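Local structure of GCN5-related N-acetyltransferase (Brucella abortus, 7N1L) at residues L101-V106 with W137-L142; F91-E96 with E133-S138; A46-A51 with H108-H113; A42-S47 with G83-F88. The protein probably transfers an acetyl group from acetyl-coenzyme A to an acceptor amine, as other GCN5-related N-acetyltransferases do. All coordinates share one frame; numbering follows the deposited sequence.

Contact 1: L101-V106 with W137-L142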
loop_
_atom_site.group_PDB
_atom_site.type_symbol
_atom_site.label_atom_id
_atom_site.label_comp_id
_atom_site.label_asym_id
_atom_site.label_seq_id
_atom_site.Cartn_x
_atom_site.Cartn_y
_atom_site.Cartn_z
ATOM N N LEU A 101 -10.671 7.601 7.749
ATOM C CA LEU A 101 -10.182 6.658 8.748
ATOM C C LEU A 101 -8.890 6.036 8.211
ATOM O O LEU A 101 -8.216 6.610 7.357
ATOM C CB LEU A 101 -11.270 5.624 9.077
ATOM C CG LEU A 101 -12.603 6.186 9.583
ATOM C CD1 LEU A 101 -13.676 5.124 9.560
ATOM C CD2 LEU A 101 -12.437 6.739 10.983
ATOM N N ARG A 102 -8.527 4.875 8.708
ATOM C CA ARG A 102 -7.342 4.193 8.212
ATOM C C ARG A 102 -7.755 2.856 7.609
ATOM O O ARG A 102 -8.915 2.453 7.681
ATOM C CB ARG A 102 -6.293 4.034 9.337
ATOM C CG ARG A 102 -5.786 5.419 9.882
ATOM C CD ARG A 102 -4.524 5.362 10.775
ATOM N NE ARG A 102 -3.303 5.059 10.030
ATOM C CZ ARG A 102 -2.490 5.961 9.489
ATOM N NH1 ARG A 102 -2.744 7.252 9.565
ATOM N NH2 ARG A 102 -1.379 5.555 8.877
ATOM N N ALA A 103 -6.791 2.178 6.994
ATOM C CA ALA A 103 -6.997 0.844 6.460
ATOM C C ALA A 103 -5.695 0.062 6.588
ATOM O O ALA A 103 -4.608 0.643 6.588
ATOM C CB ALA A 103 -7.452 0.882 4.988
ATOM N N GLY A 104 -5.814 -1.264 6.730
ATOM C CA GLY A 104 -4.646 -2.137 6.716
ATOM C C GLY A 104 -4.386 -2.712 5.332
ATOM O O GLY A 104 -5.309 -2.987 4.571
ATOM N N GLN A 105 -3.117 -2.941 5.009
ATOM C CA GLN A 105 -2.771 -3.464 3.692
ATOM C C GLN A 105 -1.726 -4.552 3.863
ATOM O O GLN A 105 -0.696 -4.321 4.505
ATOM C CB GLN A 105 -2.256 -2.365 2.762
ATOM C CG GLN A 105 -1.815 -2.866 1.365
ATOM C CD GLN A 105 -1.313 -1.727 0.468
ATOM O OE1 GLN A 105 -1.883 -0.651 0.479
ATOM N NE2 GLN A 105 -0.244 -1.963 -0.287
ATOM N N VAL A 106 -2.032 -5.745 3.342
ATOM C CA VAL A 106 -1.152 -6.912 3.383
ATOM C C VAL A 106 -0.680 -7.211 1.968
ATOM O O VAL A 106 -1.496 -7.498 1.082
ATOM C CB VAL A 106 -1.868 -8.147 3.954
ATOM C CG1 VAL A 106 -0.968 -9.373 3.823
ATOM C CG2 VAL A 106 -2.297 -7.926 5.384
ATOM N N TRP A 137 -9.643 0.890 11.449
ATOM C CA TRP A 137 -9.663 0.418 10.077
ATOM C C TRP A 137 -11.096 0.294 9.593
ATOM O O TRP A 137 -11.941 -0.279 10.286
ATOM C CB TRP A 137 -8.971 -0.931 9.950
ATOM C CG TRP A 137 -7.513 -0.793 10.033
ATOM C CD1 TRP A 137 -6.794 0.379 9.996
ATOM C CD2 TRP A 137 -6.567 -1.848 10.210
ATOM N NE1 TRP A 137 -5.448 0.106 10.126
ATOM C CE2 TRP A 137 -5.283 -1.252 10.271
ATOM C CE3 TRP A 137 -6.680 -3.241 10.348
ATOM C CZ2 TRP A 137 -4.112 -2.010 10.427
ATOM C CZ3 TRP A 137 -5.519 -3.997 10.509
ATOM C CH2 TRP A 137 -4.253 -3.382 10.543
ATOM N N SER A 138 -11.371 0.888 8.430
ATOM C CA SER A 138 -12.594 0.610 7.691
ATOM C C SER A 138 -12.472 -0.648 6.843
ATOM O O SER A 138 -13.493 -1.189 6.408
ATOM C CB SER A 138 -12.969 1.793 6.793
ATOM O OG SER A 138 -11.994 1.970 5.784
ATOM N N LYS A 139 -11.252 -1.088 6.549
ATOM C CA LYS A 139 -11.060 -2.280 5.738
ATOM C C LYS A 139 -9.646 -2.818 5.912
ATOM O O LYS A 139 -8.742 -2.131 6.384
ATOM C CB LYS A 139 -11.329 -2.004 4.252
ATOM C CG LYS A 139 -10.494 -0.892 3.625
ATOM C CD LYS A 139 -10.963 -0.672 2.179
ATOM C CE LYS A 139 -10.183 0.418 1.470
ATOM N NZ LYS A 139 -10.627 1.798 1.846
ATOM N N LEU A 140 -9.470 -4.050 5.452
ATOM C CA LEU A 140 -8.178 -4.692 5.312
ATOM C C LEU A 140 -8.045 -5.113 3.853
ATOM O O LEU A 140 -8.882 -5.863 3.349
ATOM C CB LEU A 140 -8.074 -5.892 6.244
ATOM C CG LEU A 140 -6.845 -6.757 6.135
ATOM C CD1 LEU A 140 -5.629 -5.899 6.305
ATOM C CD2 LEU A 140 -6.910 -7.870 7.245
ATOM N N VAL A 141 -7.078 -4.529 3.149
ATOM C CA VAL A 141 -6.801 -4.860 1.764
ATOM C C VAL A 141 -5.759 -5.971 1.728
ATOM O O VAL A 141 -4.683 -5.841 2.323
ATOM C CB VAL A 141 -6.304 -3.618 1.005
ATOM C CG1 VAL A 141 -5.723 -4.005 -0.355
ATOM C CG2 VAL A 141 -7.432 -2.600 0.875
ATOM N N LEU A 142 -6.035 -7.028 0.968
ATOM C CA LEU A 142 -5.128 -8.157 0.852
ATOM C C LEU A 142 -4.697 -8.289 -0.593
ATOM O O LEU A 142 -5.528 -8.570 -1.463
ATOM C CB LEU A 142 -5.784 -9.458 1.323
ATOM C CG LEU A 142 -6.480 -9.485 2.697
ATOM C CD1 LEU A 142 -7.287 -10.758 2.867
ATOM C CD2 LEU A 142 -5.465 -9.334 3.814
#
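W137 lays its indole flat against the backbone of A103 and G104, an approach possible because G104 carries no side chain. The six-membered ring lies under G104 CA in a CH-pi contact, with the CA 3.8 Å from the ring centroid and 15° off the normal, while G104 N sits over the middle of the indole and A103 C nearer its rim. The CB of R102 meets the same indole in its plane, at CD1. The torsion that brings the indole across the neighbouring strand sets CG beside the backbone N (chi1 -75°). Further along, L140 CD1 approaches the carbonyl of G104, 3.4 Å from its O, and V106 CG2 at 4.0 Å. L142 runs alongside V106 in the same direction, its CD2 3.8 Å from V106 CB.

These side chains ride on two parallel strands whose register slips by one residue between R102 and G104, a beta bulge. S138 N donates to R102 O before the slip (3.0 Å); after it G104 N donates to K139 O, V141 N to G104 O at 2.7 Å, and V106 N to V141 O at 2.8 Å. The 101-106 and 137-142 segments thus exemplify the parallel strand pair of the GNAT sheet; 137-144 is outermost only within its own chain, for the second subunit adds an antiparallel strand beyond it. The chemistry is that of a backbone bonded on both sides of a bulge, with an indole face covering the peptide there; the indole N-H is turned to D93, so the aromatic surface is buried without stranding its polar atom.

Contact 2: F91-E96 with E133-S138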
loop_
_atom_site.group_PDB
_atom_site.type_symbol
_atom_site.label_atom_id
_atom_site.label_comp_id
_atom_site.label_asym_id
_atom_site.label_seq_id
_atom_site.Cartn_x
_atom_site.Cartn_y
_atom_site.Cartn_z
ATOM N N PHE A 91 2.251 -6.064 7.118
ATOM C CA PHE A 91 1.103 -5.203 6.863
ATOM C C PHE A 91 1.439 -3.747 7.110
ATOM O O PHE A 91 2.330 -3.418 7.896
ATOM C CB PHE A 91 -0.092 -5.585 7.733
ATOM C CG PHE A 91 0.106 -5.362 9.201
ATOM C CD1 PHE A 91 0.781 -6.305 9.976
ATOM C CD2 PHE A 91 -0.448 -4.261 9.836
ATOM C CE1 PHE A 91 0.930 -6.123 11.355
ATOM C CE2 PHE A 91 -0.297 -4.071 11.207
ATOM C CZ PHE A 91 0.390 -5.004 11.960
ATOM N N TYR A 92 0.650 -2.874 6.475
ATOM C CA TYR A 92 0.800 -1.437 6.609
ATOM C C TYR A 92 -0.471 -0.862 7.206
ATOM O O TYR A 92 -1.575 -1.246 6.821
ATOM C CB TYR A 92 1.113 -0.782 5.259
ATOM C CG TYR A 92 2.176 -1.555 4.529
ATOM C CD1 TYR A 92 3.446 -1.666 5.053
ATOM C CD2 TYR A 92 1.935 -2.106 3.298
ATOM C CE1 TYR A 92 4.424 -2.387 4.425
ATOM C CE2 TYR A 92 2.918 -2.813 2.646
ATOM C CZ TYR A 92 4.166 -2.957 3.226
ATOM O OH TYR A 92 5.182 -3.651 2.585
ATOM N N ASP A 93 -0.317 0.027 8.168
ATOM C CA ASP A 93 -1.433 0.776 8.742
ATOM C C ASP A 93 -1.434 2.125 8.012
ATOM O O ASP A 93 -0.625 3.004 8.316
ATOM C CB ASP A 93 -1.273 0.937 10.253
ATOM C CG ASP A 93 -2.478 1.630 10.913
ATOM O OD1 ASP A 93 -3.268 2.282 10.198
ATOM O OD2 ASP A 93 -2.613 1.593 12.159
ATOM N N LEU A 94 -2.304 2.266 7.037
ATOM C CA LEU A 94 -2.260 3.379 6.091
ATOM C C LEU A 94 -3.457 4.307 6.234
ATOM O O LEU A 94 -4.543 3.877 6.625
ATOM C CB LEU A 94 -2.204 2.886 4.642
ATOM C CG LEU A 94 -0.952 2.131 4.234
ATOM C CD1 LEU A 94 -1.089 1.611 2.825
ATOM C CD2 LEU A 94 0.275 3.028 4.363
ATOM N N PRO A 95 -3.299 5.591 5.925
ATOM C CA PRO A 95 -4.470 6.469 5.905
ATOM C C PRO A 95 -5.395 6.052 4.778
ATOM O O PRO A 95 -4.957 5.506 3.767
ATOM C CB PRO A 95 -3.872 7.864 5.681
ATOM C CG PRO A 95 -2.580 7.616 4.989
ATOM C CD PRO A 95 -2.058 6.321 5.594
ATOM N N GLU A 96 -6.696 6.240 5.005
ATOM C CA GLU A 96 -7.748 5.955 4.027
ATOM C C GLU A 96 -8.442 7.269 3.698
ATOM O O GLU A 96 -9.359 7.697 4.420
ATOM C CB GLU A 96 -8.729 4.918 4.573
ATOM C CG GLU A 96 -9.422 4.107 3.500
ATOM C CD GLU A 96 -10.251 4.986 2.573
ATOM O OE1 GLU A 96 -11.346 5.417 3.017
ATOM O OE2 GLU A 96 -9.801 5.255 1.417
ATOM N N GLU A 133 -10.679 -2.469 15.143
ATOM C CA GLU A 133 -11.213 -1.461 16.049
ATOM C C GLU A 133 -10.096 -0.647 16.680
ATOM O O GLU A 133 -10.174 0.581 16.745
ATOM C CB GLU A 133 -12.051 -2.127 17.145
ATOM C CG GLU A 133 -12.958 -1.154 17.904
ATOM C CD GLU A 133 -13.468 -1.687 19.245
ATOM O OE1 GLU A 133 -12.649 -2.151 20.081
ATOM O OE2 GLU A 133 -14.698 -1.623 19.466
ATOM N N GLU A 134 -9.039 -1.320 17.131
ATOM C CA GLU A 134 -7.911 -0.631 17.748
ATOM C C GLU A 134 -7.312 0.400 16.794
ATOM O O GLU A 134 -6.919 1.494 17.218
ATOM C CB GLU A 134 -6.868 -1.669 18.193
ATOM C CG GLU A 134 -5.424 -1.213 18.271
ATOM C CD GLU A 134 -4.429 -2.355 18.575
ATOM O OE1 GLU A 134 -4.622 -3.057 19.586
ATOM O OE2 GLU A 134 -3.427 -2.528 17.842
ATOM N N ARG A 135 -7.268 0.083 15.499
ATOM C CA ARG A 135 -6.595 0.933 14.534
ATOM C C ARG A 135 -7.526 1.863 13.765
ATOM O O ARG A 135 -7.030 2.654 12.964
ATOM C CB ARG A 135 -5.811 0.073 13.534
ATOM C CG ARG A 135 -4.762 -0.861 14.157
ATOM C CD ARG A 135 -3.625 -0.104 14.890
ATOM N NE ARG A 135 -2.618 -1.039 15.369
ATOM C CZ ARG A 135 -1.498 -1.326 14.718
ATOM N NH1 ARG A 135 -1.168 -0.697 13.592
ATOM N NH2 ARG A 135 -0.706 -2.297 15.183
ATOM N N SER A 136 -8.843 1.823 14.012
ATOM C CA SER A 136 -9.852 2.542 13.201
ATOM C C SER A 136 -9.753 2.178 11.723
ATOM O O SER A 136 -9.755 3.042 10.841
ATOM C CB SER A 136 -9.774 4.063 13.370
ATOM O OG SER A 136 -10.190 4.444 14.658
ATOM N N TRP A 137 -9.643 0.890 11.449
ATOM C CA TRP A 137 -9.663 0.418 10.077
ATOM C C TRP A 137 -11.096 0.294 9.593
ATOM O O TRP A 137 -11.941 -0.279 10.286
ATOM C CB TRP A 137 -8.971 -0.931 9.950
ATOM C CG TRP A 137 -7.513 -0.793 10.033
ATOM C CD1 TRP A 137 -6.794 0.379 9.996
ATOM C CD2 TRP A 137 -6.567 -1.848 10.210
ATOM N NE1 TRP A 137 -5.448 0.106 10.126
ATOM C CE2 TRP A 137 -5.283 -1.252 10.271
ATOM C CE3 TRP A 137 -6.680 -3.241 10.348
ATOM C CZ2 TRP A 137 -4.112 -2.010 10.427
ATOM C CZ3 TRP A 137 -5.519 -3.997 10.509
ATOM C CH2 TRP A 137 -4.253 -3.382 10.543
ATOM N N SER A 138 -11.371 0.888 8.430
ATOM C CA SER A 138 -12.594 0.610 7.691
ATOM C C SER A 138 -12.472 -0.648 6.843
ATOM O O SER A 138 -13.493 -1.189 6.408
ATOM C CB SER A 138 -12.969 1.793 6.793
ATOM O OG SER A 138 -11.994 1.970 5.784
HETATM O O HOH W 1 -4.104 3.114 13.358
#
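A salt-bridge network of D93, E134 and R135, with R135 between the two acids, ties the end of a helix to a sheet strand. The weakly bonded helical turn ends in a Schellman motif at S136, whose positive phi swings the chain from R135 toward W137, so that R135, the last helical residue, and W137, two residues on, both reach one carboxylate. The CG of D93 stands opposite its backbone N (chi1 -176°), which carries the carboxylate across to the 133-138 segment. W137 NE1 gives a nearly straight bond to D93 OD1, 3.1 Å long and 176° at the hydrogen; the oxygen lies in the indole plane, yet the donor comes down from above the carboxylate, the two planes being nearly perpendicular. R135 NH1 reaches D93 OD2 at 3.1 Å on its anti side, and here carboxylate and guanidinium are turned only 27° from each other. At another edge of the same guanidinium, NE bonds E134 OE2 through that oxygen's anti lone pair (3.0 Å). The F91 ring has R135 NH1 at its edge, and its CD2 touches W137 CH2 at 4.0 Å, the two side chains crossing at about a right angle.

D93 and R135 have further partners: R102 NE at D93 OD1, and E75 at R135 NH1. Two cationic groups and an indole N-H around D93 would be expected to favour its ionised form, while E134 and D93, with E75, limit the rotation of the R135 head group.

Contact 3: A46-A51 with H108-H113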
loop_
_atom_site.group_PDB
_atom_site.type_symbol
_atom_site.label_atom_id
_atom_site.label_comp_id
_atom_site.label_asym_id
_atom_site.label_seq_id
_atom_site.Cartn_x
_atom_site.Cartn_y
_atom_site.Cartn_z
ATOM N N ALA A 46 13.777 -15.038 4.004
ATOM C CA ALA A 46 14.581 -15.478 2.868
ATOM C C ALA A 46 13.878 -16.582 2.076
ATOM O O ALA A 46 13.985 -16.627 0.849
ATOM C CB ALA A 46 15.958 -15.925 3.327
ATOM N N SER A 47 13.195 -17.507 2.755
ATOM C CA SER A 47 12.472 -18.541 2.024
ATOM C C SER A 47 11.348 -17.938 1.183
ATOM O O SER A 47 11.153 -18.331 0.027
ATOM C CB SER A 47 11.895 -19.585 2.988
ATOM O OG SER A 47 12.912 -20.257 3.703
ATOM N N TYR A 48 10.610 -16.972 1.739
ATOM C CA TYR A 48 9.526 -16.346 0.988
ATOM C C TYR A 48 10.049 -15.640 -0.249
ATOM O O TYR A 48 9.481 -15.778 -1.338
ATOM C CB TYR A 48 8.768 -15.374 1.886
ATOM C CG TYR A 48 7.731 -14.525 1.196
ATOM C CD1 TYR A 48 6.590 -15.084 0.632
ATOM C CD2 TYR A 48 7.888 -13.149 1.117
ATOM C CE1 TYR A 48 5.632 -14.278 -0.005
ATOM C CE2 TYR A 48 6.954 -12.353 0.501
ATOM C CZ TYR A 48 5.840 -12.910 -0.064
ATOM O OH TYR A 48 4.931 -12.059 -0.659
ATOM N N ALA A 49 11.137 -14.886 -0.096
ATOM C CA ALA A 49 11.724 -14.167 -1.218
ATOM C C ALA A 49 12.221 -15.110 -2.307
ATOM O O ALA A 49 12.256 -14.730 -3.482
ATOM C CB ALA A 49 12.861 -13.270 -0.722
ATOM N N GLN A 50 12.607 -16.339 -1.945
ATOM C CA GLN A 50 13.081 -17.287 -2.954
ATOM C C GLN A 50 11.991 -17.622 -3.973
ATOM O O GLN A 50 12.296 -17.972 -5.120
ATOM C CB GLN A 50 13.609 -18.561 -2.283
ATOM N N ALA A 51 10.720 -17.508 -3.583
ATOM C CA ALA A 51 9.639 -17.649 -4.554
ATOM C C ALA A 51 9.586 -16.453 -5.499
ATOM O O ALA A 51 9.495 -16.619 -6.721
ATOM C CB ALA A 51 8.301 -17.824 -3.834
ATOM N N HIS A 108 2.220 -9.438 1.790
ATOM C CA HIS A 108 3.103 -10.583 1.942
ATOM C C HIS A 108 2.666 -11.432 3.119
ATOM O O HIS A 108 2.587 -10.948 4.253
ATOM C CB HIS A 108 4.552 -10.124 2.150
ATOM C CG HIS A 108 5.026 -9.125 1.143
ATOM N ND1 HIS A 108 5.359 -9.473 -0.150
ATOM C CD2 HIS A 108 5.204 -7.785 1.232
ATOM C CE1 HIS A 108 5.745 -8.392 -0.806
ATOM N NE2 HIS A 108 5.650 -7.356 0.006
ATOM N N ILE A 109 2.461 -12.716 2.849
ATOM C CA ILE A 109 2.158 -13.701 3.871
ATOM C C ILE A 109 2.958 -14.939 3.523
ATOM O O ILE A 109 3.240 -15.196 2.349
ATOM C CB ILE A 109 0.648 -13.995 3.959
ATOM C CG1 ILE A 109 0.332 -14.779 5.234
ATOM C CG2 ILE A 109 0.122 -14.656 2.654
ATOM C CD1 ILE A 109 -1.109 -14.647 5.667
ATOM N N TYR A 110 3.409 -15.658 4.558
ATOM C CA TYR A 110 4.234 -16.837 4.334
ATOM C C TYR A 110 4.185 -17.752 5.550
ATOM O O TYR A 110 4.352 -17.295 6.687
ATOM C CB TYR A 110 5.682 -16.448 4.044
ATOM C CG TYR A 110 6.558 -17.632 3.737
ATOM C CD1 TYR A 110 6.446 -18.278 2.536
ATOM C CD2 TYR A 110 7.499 -18.102 4.647
ATOM C CE1 TYR A 110 7.224 -19.368 2.234
ATOM C CE2 TYR A 110 8.307 -19.181 4.347
ATOM C CZ TYR A 110 8.157 -19.807 3.130
ATOM O OH TYR A 110 8.909 -20.901 2.778
ATOM N N VAL A 111 4.023 -19.048 5.291
ATOM C CA VAL A 111 4.087 -20.091 6.311
ATOM C C VAL A 111 5.166 -21.081 5.898
ATOM O O VAL A 111 5.180 -21.550 4.752
ATOM C CB VAL A 111 2.737 -20.810 6.491
ATOM C CG1 VAL A 111 2.882 -22.006 7.463
ATOM C CG2 VAL A 111 1.662 -19.836 6.971
ATOM N N HIS A 112 6.048 -21.411 6.842
ATOM C CA HIS A 112 7.091 -22.404 6.615
ATOM C C HIS A 112 6.471 -23.671 6.054
ATOM O O HIS A 112 5.391 -24.077 6.474
ATOM C CB HIS A 112 7.786 -22.684 7.940
ATOM C CG HIS A 112 8.920 -23.646 7.861
ATOM N ND1 HIS A 112 8.741 -24.996 7.657
ATOM C CD2 HIS A 112 10.249 -23.464 8.036
ATOM C CE1 HIS A 112 9.915 -25.601 7.666
ATOM N NE2 HIS A 112 10.845 -24.696 7.910
ATOM N N HIS A 113 7.153 -24.288 5.090
ATOM C CA HIS A 113 6.575 -25.405 4.348
ATOM C C HIS A 113 6.342 -26.649 5.204
ATOM O O HIS A 113 5.563 -27.523 4.799
ATOM C CB HIS A 113 7.448 -25.750 3.137
ATOM C CG HIS A 113 8.875 -26.041 3.478
ATOM N ND1 HIS A 113 9.737 -25.077 3.958
ATOM C CD2 HIS A 113 9.594 -27.190 3.406
ATOM C CE1 HIS A 113 10.926 -25.618 4.172
ATOM N NE2 HIS A 113 10.866 -26.898 3.842
HETATM O O HOH W 2 2.258 -13.229 -0.267
#
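The ring of Y110 takes Y48 CB over one face, 4.0 Å from its centroid and 23° off the normal, a CH-pi contact. The Y48 ring is met at its edge by Y110 CD1, the two rings set obliquely, and also in its plane by H108 ND1. The imidazole of H108 receives Y48 OH in its own plane, so this pair touches rim to rim with planes at 77°. Their link is a hydrogen bond between Y48 OH and H108 ND1, 2.7 Å long, in which either atom could be the donor. Its first torsion swings the phenol of Y48 away from the backbone N, and it runs along the strand from Y110 to H108, antiparallel to the side chain of Y110 beside it.

Together the three rings form an aromatic cluster where helix 38-52 crosses strand 101-111 of the GNAT sheet, the short segments meeting at 114° with their axes 8.9 Å apart. At the other end of Y110, its OH lies 3.3 Å from S47 CB. A water joins the hydroxyl of Y48 (2.9 Å) to the backbone of I109, whose N donates to it. Y48 also touches P145 and P148, and V98 of the second subunit packs against it, while P97 of that subunit lies on H108.

Contact 4: A42-S47 with G83-F88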
loop_
_atom_site.group_PDB
_atom_site.type_symbol
_atom_site.label_atom_id
_atom_site.label_comp_id
_atom_site.label_asym_id
_atom_site.label_seq_id
_atom_site.Cartn_x
_atom_site.Cartn_y
_atom_site.Cartn_z
ATOM N N ALA A 42 14.842 -13.527 9.732
ATOM C CA ALA A 42 15.646 -13.495 8.509
ATOM C C ALA A 42 15.489 -14.723 7.621
ATOM O O ALA A 42 15.268 -14.538 6.413
ATOM C CB ALA A 42 17.125 -13.274 8.870
ATOM N N PRO A 43 15.636 -15.974 8.107
ATOM C CA PRO A 43 15.503 -17.115 7.184
ATOM C C PRO A 43 14.091 -17.320 6.682
ATOM O O PRO A 43 13.904 -17.727 5.526
ATOM C CB PRO A 43 16.001 -18.319 8.010
ATOM C CG PRO A 43 15.812 -17.918 9.435
ATOM C CD PRO A 43 16.049 -16.407 9.454
ATOM N N LEU A 44 13.089 -17.022 7.510
ATOM C CA LEU A 44 11.707 -17.147 7.077
ATOM C C LEU A 44 11.424 -16.195 5.926
ATOM O O LEU A 44 10.783 -16.570 4.928
ATOM C CB LEU A 44 10.784 -16.868 8.261
ATOM C CG LEU A 44 9.482 -17.645 8.316
ATOM C CD1 LEU A 44 9.770 -19.168 8.307
ATOM C CD2 LEU A 44 8.710 -17.249 9.564
ATOM N N LEU A 45 11.904 -14.956 6.052
ATOM C CA LEU A 45 11.784 -13.995 4.969
ATOM C C LEU A 45 12.603 -14.443 3.768
ATOM O O LEU A 45 12.178 -14.274 2.619
ATOM C CB LEU A 45 12.227 -12.609 5.460
ATOM C CG LEU A 45 12.166 -11.422 4.477
ATOM C CD1 LEU A 45 10.734 -11.107 4.059
ATOM C CD2 LEU A 45 12.839 -10.166 5.055
ATOM N N ALA A 46 13.777 -15.038 4.004
ATOM C CA ALA A 46 14.581 -15.478 2.868
ATOM C C ALA A 46 13.878 -16.582 2.076
ATOM O O ALA A 46 13.985 -16.627 0.849
ATOM C CB ALA A 46 15.958 -15.925 3.327
ATOM N N SER A 47 13.195 -17.507 2.755
ATOM C CA SER A 47 12.472 -18.541 2.024
ATOM C C SER A 47 11.348 -17.938 1.183
ATOM O O SER A 47 11.153 -18.331 0.027
ATOM C CB SER A 47 11.895 -19.585 2.988
ATOM O OG SER A 47 12.912 -20.257 3.703
ATOM N N GLY A 83 7.944 -22.759 20.226
ATOM C CA GLY A 83 9.057 -21.841 20.334
ATOM C C GLY A 83 9.678 -21.394 19.024
ATOM O O GLY A 83 10.407 -20.390 19.016
ATOM N N ASN A 84 9.396 -22.072 17.910
ATOM C CA ASN A 84 10.007 -21.746 16.625
ATOM C C ASN A 84 9.092 -20.865 15.764
ATOM O O ASN A 84 7.892 -21.130 15.649
ATOM C CB ASN A 84 10.372 -23.035 15.893
ATOM C CG ASN A 84 11.402 -23.885 16.668
ATOM O OD1 ASN A 84 12.441 -23.383 17.112
ATOM N ND2 ASN A 84 11.097 -25.162 16.845
ATOM N N LEU A 85 9.664 -19.820 15.171
ATOM C CA LEU A 85 8.931 -18.927 14.277
ATOM C C LEU A 85 8.701 -19.619 12.942
ATOM O O LEU A 85 9.665 -19.939 12.237
ATOM C CB LEU A 85 9.709 -17.626 14.077
ATOM C CG LEU A 85 8.991 -16.555 13.235
ATOM C CD1 LEU A 85 7.910 -15.883 14.065
ATOM C CD2 LEU A 85 9.960 -15.531 12.648
ATOM N N VAL A 86 7.431 -19.840 12.588
ATOM C CA VAL A 86 7.072 -20.657 11.420
ATOM C C VAL A 86 6.116 -19.976 10.441
ATOM O O VAL A 86 5.618 -20.640 9.525
ATOM C CB VAL A 86 6.488 -22.017 11.844
ATOM C CG1 VAL A 86 7.496 -22.800 12.667
ATOM C CG2 VAL A 86 5.175 -21.838 12.582
ATOM N N GLY A 87 5.796 -18.691 10.658
ATOM C CA GLY A 87 4.961 -17.918 9.742
ATOM C C GLY A 87 5.085 -16.420 9.979
ATOM O O GLY A 87 5.623 -15.986 10.999
ATOM N N PHE A 88 4.655 -15.621 8.993
ATOM C CA PHE A 88 4.592 -14.174 9.198
ATOM C C PHE A 88 3.585 -13.547 8.245
ATOM O O PHE A 88 3.208 -14.140 7.229
ATOM C CB PHE A 88 5.955 -13.485 9.040
ATOM C CG PHE A 88 6.486 -13.447 7.629
ATOM C CD1 PHE A 88 6.120 -12.425 6.748
ATOM C CD2 PHE A 88 7.397 -14.394 7.192
ATOM C CE1 PHE A 88 6.641 -12.370 5.468
ATOM C CE2 PHE A 88 7.920 -14.342 5.916
ATOM C CZ PHE A 88 7.542 -13.320 5.052
#
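The axes of helix 42-47 and strand 84-88 pass 9.0 Å apart with their directions 43° from each other, and the two backbones come closest at L44 and V86. The helix is kinked at P43, whose N has no bond to the preceding turn. The strand has its own irregularity, a classic beta bulge in which V86 and G87 both face A79, and the helix packs beside it.

L44 supplies most of the contact. Its CD2 meets the backbone at the bulge, 3.4 Å from G87 N, and touches L85 CD2 at 3.7 Å and F88 CD2 at 3.9 Å. L44 and F88 lie alongside with opposite headings, and the carbonyl O of L44 comes to the edge of the phenyl ring, near its plane, 3.8 Å from CE2. F88 is turned toward the helix by a CG lodged between its backbone N and carbonyl carbon (chi1 70°), and L45 CD1 crosses at about a right angle to reach CZ at 4.0 Å. F41, earlier on the same helix, packs edge-to-face with F88, and Y110 flanks that ring from the next strand. This apolar seam, in which helix 38-52 covers one face of a central antiparallel strand, is the alpha-on-beta layering of the GNAT fold.

In the fold
The four contacts fall into two pairs at opposite sides of the chain's centre. Contacts 1 and 2 have centres about 5 Å apart and share W137 and S138; R102 NE of contact 1 lies 2.8 Å from D93 OD1 of contact 2, so strands 84-96, 101-111 and 137-144 meet around the D93 carboxylate. Contacts 3 and 4, with centres about 8 Å apart, both start from helix 38-52, and F88 N to Y110 O at 2.9 Å probably joins their strands. Between the pairs, centres are 22 to 25 Å apart, connected by strands 84-96 and 101-111. Contacts 1, 2 and 3 also touch the second subunit. In relatives, acetyl-CoA binds where the parallel strands corresponding to contact 1's pair diverge.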